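Penaeus monodon metallodensovirus major capsid protein (Penaeus monodon metallodensovirus, PDB 6WH7) forms the icosahedral capsid of a shrimp densovirus, sixty copies assembling into the protein shell that probably encloses and delivers the viral genome. Local coordinates at residues M112-C116 against K117-P121; N197-P201 against S202-N206. All blocks are in the same frame, centred on the assembly; numbering follows the deposited sequence.

Interaction 1: M112-C116 against K117-P121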
loop_
_atom_site.group_PDB
_atom_site.type_symbol
_atom_site.label_atom_id
_atom_site.label_comp_id
_atom_site.label_asym_id
_atom_site.label_seq_id
_atom_site.Cartn_x
_atom_site.Cartn_y
_atom_site.Cartn_z
ATOM N N MET A 112 14.008 25.442 -94.341
ATOM C CA MET A 112 13.253 26.292 -93.441
ATOM C C MET A 112 14.144 27.010 -92.440
ATOM O O MET A 112 13.922 28.188 -92.148
ATOM C CB MET A 112 12.218 25.461 -92.711
ATOM C CG MET A 112 11.645 26.205 -91.580
ATOM S SD MET A 112 10.241 25.401 -90.879
ATOM C CE MET A 112 10.146 26.359 -89.386
ATOM N N LEU A 113 15.144 26.319 -91.891
ATOM C CA LEU A 113 16.100 26.966 -91.002
ATOM C C LEU A 113 16.719 28.198 -91.632
ATOM O O LEU A 113 17.141 29.106 -90.911
ATOM C CB LEU A 113 17.206 25.993 -90.622
ATOM C CG LEU A 113 16.792 24.788 -89.798
ATOM C CD1 LEU A 113 17.956 23.859 -89.658
ATOM C CD2 LEU A 113 16.314 25.234 -88.454
ATOM N N LEU A 114 16.791 28.242 -92.954
ATOM C CA LEU A 114 17.290 29.407 -93.655
ATOM C C LEU A 114 16.264 30.523 -93.729
ATOM O O LEU A 114 16.631 31.658 -94.047
ATOM C CB LEU A 114 17.733 29.001 -95.055
ATOM C CG LEU A 114 18.829 27.943 -95.023
ATOM C CD1 LEU A 114 19.216 27.546 -96.424
ATOM C CD2 LEU A 114 20.022 28.433 -94.237
ATOM N N ALA A 115 14.998 30.230 -93.453
ATOM C CA ALA A 115 13.979 31.254 -93.290
ATOM C C ALA A 115 13.902 31.773 -91.864
ATOM O O ALA A 115 13.203 32.758 -91.614
ATOM C CB ALA A 115 12.613 30.709 -93.709
ATOM N N CYS A 116 14.577 31.119 -90.931
ATOM C CA CYS A 116 14.715 31.608 -89.574
ATOM C C CYS A 116 15.705 32.760 -89.538
ATOM O O CYS A 116 16.463 32.989 -90.480
ATOM C CB CYS A 116 15.197 30.495 -88.656
ATOM S SG CYS A 116 14.160 29.055 -88.676
ATOM N N LYS A 117 15.684 33.511 -88.441
ATOM C CA LYS A 117 16.725 34.512 -88.275
ATOM C C LYS A 117 18.073 33.853 -88.033
ATOM O O LYS A 117 19.084 34.254 -88.620
ATOM C CB LYS A 117 16.397 35.462 -87.132
ATOM C CG LYS A 117 17.391 36.584 -87.088
ATOM C CD LYS A 117 17.129 37.576 -86.015
ATOM C CE LYS A 117 18.268 38.552 -85.990
ATOM N NZ LYS A 117 18.369 39.275 -87.282
ATOM N N ALA A 118 18.101 32.834 -87.185
ATOM C CA ALA A 118 19.324 32.157 -86.804
ATOM C C ALA A 118 19.048 30.676 -86.644
ATOM O O ALA A 118 17.926 30.269 -86.345
ATOM C CB ALA A 118 19.876 32.707 -85.499
ATOM N N HIS A 119 20.087 29.875 -86.843
ATOM C CA HIS A 119 20.005 28.443 -86.618
ATOM C C HIS A 119 21.354 27.961 -86.131
ATOM O O HIS A 119 22.384 28.579 -86.399
ATOM C CB HIS A 119 19.591 27.684 -87.879
ATOM C CG HIS A 119 20.551 27.834 -89.011
ATOM N ND1 HIS A 119 21.699 27.089 -89.115
ATOM C CD2 HIS A 119 20.544 28.665 -90.076
ATOM C CE1 HIS A 119 22.352 27.442 -90.206
ATOM N NE2 HIS A 119 21.672 28.397 -90.807
ATOM N N ARG A 120 21.337 26.862 -85.391
ATOM C CA ARG A 120 22.554 26.395 -84.807
ATOM C C ARG A 120 22.563 24.875 -84.784
ATOM O O ARG A 120 21.533 24.267 -84.475
ATOM C CB ARG A 120 22.669 26.992 -83.406
ATOM C CG ARG A 120 23.865 26.616 -82.652
ATOM C CD ARG A 120 23.990 27.469 -81.431
ATOM N NE ARG A 120 22.882 27.363 -80.505
ATOM C CZ ARG A 120 22.711 28.198 -79.493
ATOM N NH1 ARG A 120 23.580 29.171 -79.301
ATOM N NH2 ARG A 120 21.686 28.054 -78.674
ATOM N N PRO A 121 23.697 24.242 -85.094
ATOM C CA PRO A 121 23.689 22.789 -85.311
ATOM C C PRO A 121 23.555 21.930 -84.066
ATOM O O PRO A 121 23.123 20.785 -84.206
ATOM C CB PRO A 121 25.031 22.545 -86.005
ATOM C CG PRO A 121 25.328 23.808 -86.663
ATOM C CD PRO A 121 24.873 24.860 -85.714
#

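Interaction 2: N197-P201 against S202-N206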
loop_
_atom_site.group_PDB
_atom_site.type_symbol
_atom_site.label_atom_id
_atom_site.label_comp_id
_atom_site.label_asym_id
_atom_site.label_seq_id
_atom_site.Cartn_x
_atom_site.Cartn_y
_atom_site.Cartn_z
ATOM N N ASN A 197 56.105 1.870 -95.879
ATOM C CA ASN A 197 55.217 1.041 -95.079
ATOM C C ASN A 197 53.769 1.291 -95.460
ATOM O O ASN A 197 53.367 2.432 -95.702
ATOM C CB ASN A 197 55.396 1.317 -93.585
ATOM C CG ASN A 197 56.730 0.843 -93.056
ATOM O OD1 ASN A 197 57.351 -0.052 -93.619
ATOM N ND2 ASN A 197 57.178 1.448 -91.966
ATOM N N ALA A 198 52.988 0.222 -95.498
ATOM C CA ALA A 198 51.546 0.315 -95.653
ATOM C C ALA A 198 50.930 0.100 -94.281
ATOM O O ALA A 198 50.954 -1.014 -93.750
ATOM C CB ALA A 198 51.033 -0.707 -96.661
ATOM N N ILE A 199 50.383 1.169 -93.708
ATOM C CA ILE A 199 49.792 1.092 -92.383
ATOM C C ILE A 199 48.507 0.282 -92.452
ATOM O O ILE A 199 47.716 0.416 -93.392
ATOM C CB ILE A 199 49.510 2.506 -91.849
ATOM C CG1 ILE A 199 50.736 3.414 -91.953
ATOM C CG2 ILE A 199 49.042 2.444 -90.426
ATOM C CD1 ILE A 199 51.900 2.998 -91.128
ATOM N N ILE A 200 48.288 -0.572 -91.459
ATOM C CA ILE A 200 46.988 -1.184 -91.224
ATOM C C ILE A 200 46.194 -0.236 -90.326
ATOM O O ILE A 200 46.640 0.038 -89.202
ATOM C CB ILE A 200 47.112 -2.569 -90.581
ATOM C CG1 ILE A 200 47.885 -3.517 -91.491
ATOM C CG2 ILE A 200 45.752 -3.136 -90.286
ATOM C CD1 ILE A 200 47.228 -3.751 -92.808
ATOM N N PRO A 201 45.050 0.278 -90.773
ATOM C CA PRO A 201 44.399 1.365 -90.026
ATOM C C PRO A 201 44.058 1.011 -88.594
ATOM O O PRO A 201 44.265 1.828 -87.693
ATOM C CB PRO A 201 43.143 1.634 -90.859
ATOM C CG PRO A 201 43.512 1.210 -92.221
ATOM C CD PRO A 201 44.363 0.002 -92.039
ATOM N N SER A 202 43.546 -0.193 -88.358
ATOM C CA SER A 202 43.152 -0.599 -87.016
ATOM C C SER A 202 44.305 -0.568 -86.023
ATOM O O SER A 202 44.066 -0.438 -84.821
ATOM C CB SER A 202 42.557 -2.001 -87.067
ATOM O OG SER A 202 42.256 -2.475 -85.771
ATOM N N THR A 203 45.543 -0.694 -86.489
ATOM C CA THR A 203 46.660 -0.832 -85.566
ATOM C C THR A 203 47.099 0.499 -84.978
ATOM O O THR A 203 47.573 0.539 -83.841
ATOM C CB THR A 203 47.835 -1.505 -86.267
ATOM O OG1 THR A 203 48.237 -0.714 -87.387
ATOM C CG2 THR A 203 47.430 -2.878 -86.754
ATOM N N ILE A 204 46.993 1.584 -85.738
ATOM C CA ILE A 204 47.395 2.887 -85.228
ATOM C C ILE A 204 46.280 3.552 -84.430
ATOM O O ILE A 204 46.544 4.242 -83.441
ATOM C CB ILE A 204 47.882 3.767 -86.384
ATOM C CG1 ILE A 204 46.787 3.939 -87.429
ATOM C CG2 ILE A 204 49.091 3.138 -87.002
ATOM C CD1 ILE A 204 47.119 4.954 -88.480
ATOM N N PHE A 205 45.031 3.364 -84.833
ATOM C CA PHE A 205 43.936 4.133 -84.261
ATOM C C PHE A 205 43.634 3.687 -82.839
ATOM O O PHE A 205 43.677 2.498 -82.519
ATOM C CB PHE A 205 42.701 4.009 -85.144
ATOM C CG PHE A 205 42.862 4.660 -86.481
ATOM C CD1 PHE A 205 43.679 5.752 -86.628
ATOM C CD2 PHE A 205 42.259 4.137 -87.601
ATOM C CE1 PHE A 205 43.845 6.341 -87.852
ATOM C CE2 PHE A 205 42.432 4.716 -88.829
ATOM C CZ PHE A 205 43.222 5.820 -88.954
ATOM N N ASN A 206 43.359 4.663 -81.979
ATOM C CA ASN A 206 43.091 4.420 -80.571
ATOM C C ASN A 206 41.919 3.481 -80.354
ATOM O O ASN A 206 42.100 2.343 -79.917
ATOM C CB ASN A 206 42.819 5.737 -79.853
ATOM C CG ASN A 206 42.648 5.556 -78.375
ATOM O OD1 ASN A 206 43.288 4.711 -77.763
ATOM N ND2 ASN A 206 41.739 6.313 -77.795
#

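Interaction 1: M112-C116 against K117-P121
L113 and H119 meet where the chain leaves helix 108-113, turns through C116 and K117 and starts strand 118-135. The two side chains cross at about a right angle, L113 CB lying 4.0 Å from H119 CB, and CD2 of the leucine reaches the same methylene. The imidazole sits obliquely to its neighbours: CD2 of H119 is 3.5 Å from the carbonyl O of L113, and NE2 of H119 is 3.8 Å from CD2 of L114, a methyl that returns to the ring although the side chain sets out away from it. H119 CG stands between its own backbone N and carbonyl carbon (chi1 61°), which swings the ring back toward the helix end rather than along the strand.

The turn itself is closed by A115 N, bonded to M112 O at 2.7 Å, with C116 N giving weaker bonds to the carbonyls of M112 and L113. K117 sends its NZ the other way, into salt bridges with D323 and E305, while K117 and A118 together face R302 of strand 287-302 in a classic beta bulge. Phenylalanines of that strand, F299 and F301, pack on L113, and F301 also on C116; A115 meets A115 of a second subunit.

NE2 of H119 hydrogen-bonds to S232 O, which limits the ring's rotation. With NE2 as the donor, a neutral imidazole would suffice here. NE2 is also the ring atom nearest the L114 methyl, so its bond lies among leucine carbons; with L113 the contact is van der Waals packing.

Interaction 2: N197-P201 against S202-N206
P201 packs on the ring of F205 through its CB, 3.8 Å from F205 CE2; the proline's carbonyl O also lies near F205 CD2, oblique to the ring. On one face of the phenyl stands I204 CG1, 3.7 Å above the plane and offset toward the rim. The phenyl also stacks with Y272 and touches M80, which P201 meets as well.

I200 O, at the entry to helix 201-204, receives two bonds from one residue. T203 OG1 donates to it in the carbonyl plane and on a lone pair; T203 N donates at 3.0 Å from above that plane, 46° out of it. The hydroxyl can fold back because OG1 lies between the backbone N and the carbonyl carbon of T203 (chi1 60°), and this leaves CG2 beside I200 CB.

These bonds start a single short helical turn that falls, in chain order, between strands 189-191 and 207-211, the two outer strands of a five-stranded antiparallel sheet in this chain, probably one sheet of the parvoviral jelly roll. P201 stands early in this weakly bonded turn, a position a proline tolerates because its N needs no donor role there; its carbonyl O takes weak bonds from I204 N and F205 N, the latter at 3.3 Å.

Across the turn, I199 and I204 cross at about a right angle, CG2 of I199 lying 3.5 Å from CG2 of I204. The outer surroundings belong to the capsid: Y99 of a fourth subunit packs on I199, V314 of a fifth also touches I199, and L318 of that fifth subunit meets I204. S202 O accepts a hydrogen bond from R67 NH2 of the fourth subunit.

How the interactions relate
Interactions 1 and 2 lie on opposite sides of the chain's centre, with their centres 40 Å apart and nearest atoms about 24 Å apart, so neither touches the other. They follow in series along the chain: 112-121 closes well before 197-206 opens. Both are tight turns, but interaction 1 runs into strand 118-135, whereas interaction 2 only leads up to strand 207-211 of another antiparallel sheet. Each also meets neighbouring copies of the protein: interaction 1 touches a second and a third subunit, interaction 2 a fourth and a fifth. Together they place two separate parts of one chain at different subunit interfaces of the sixty-subunit shell.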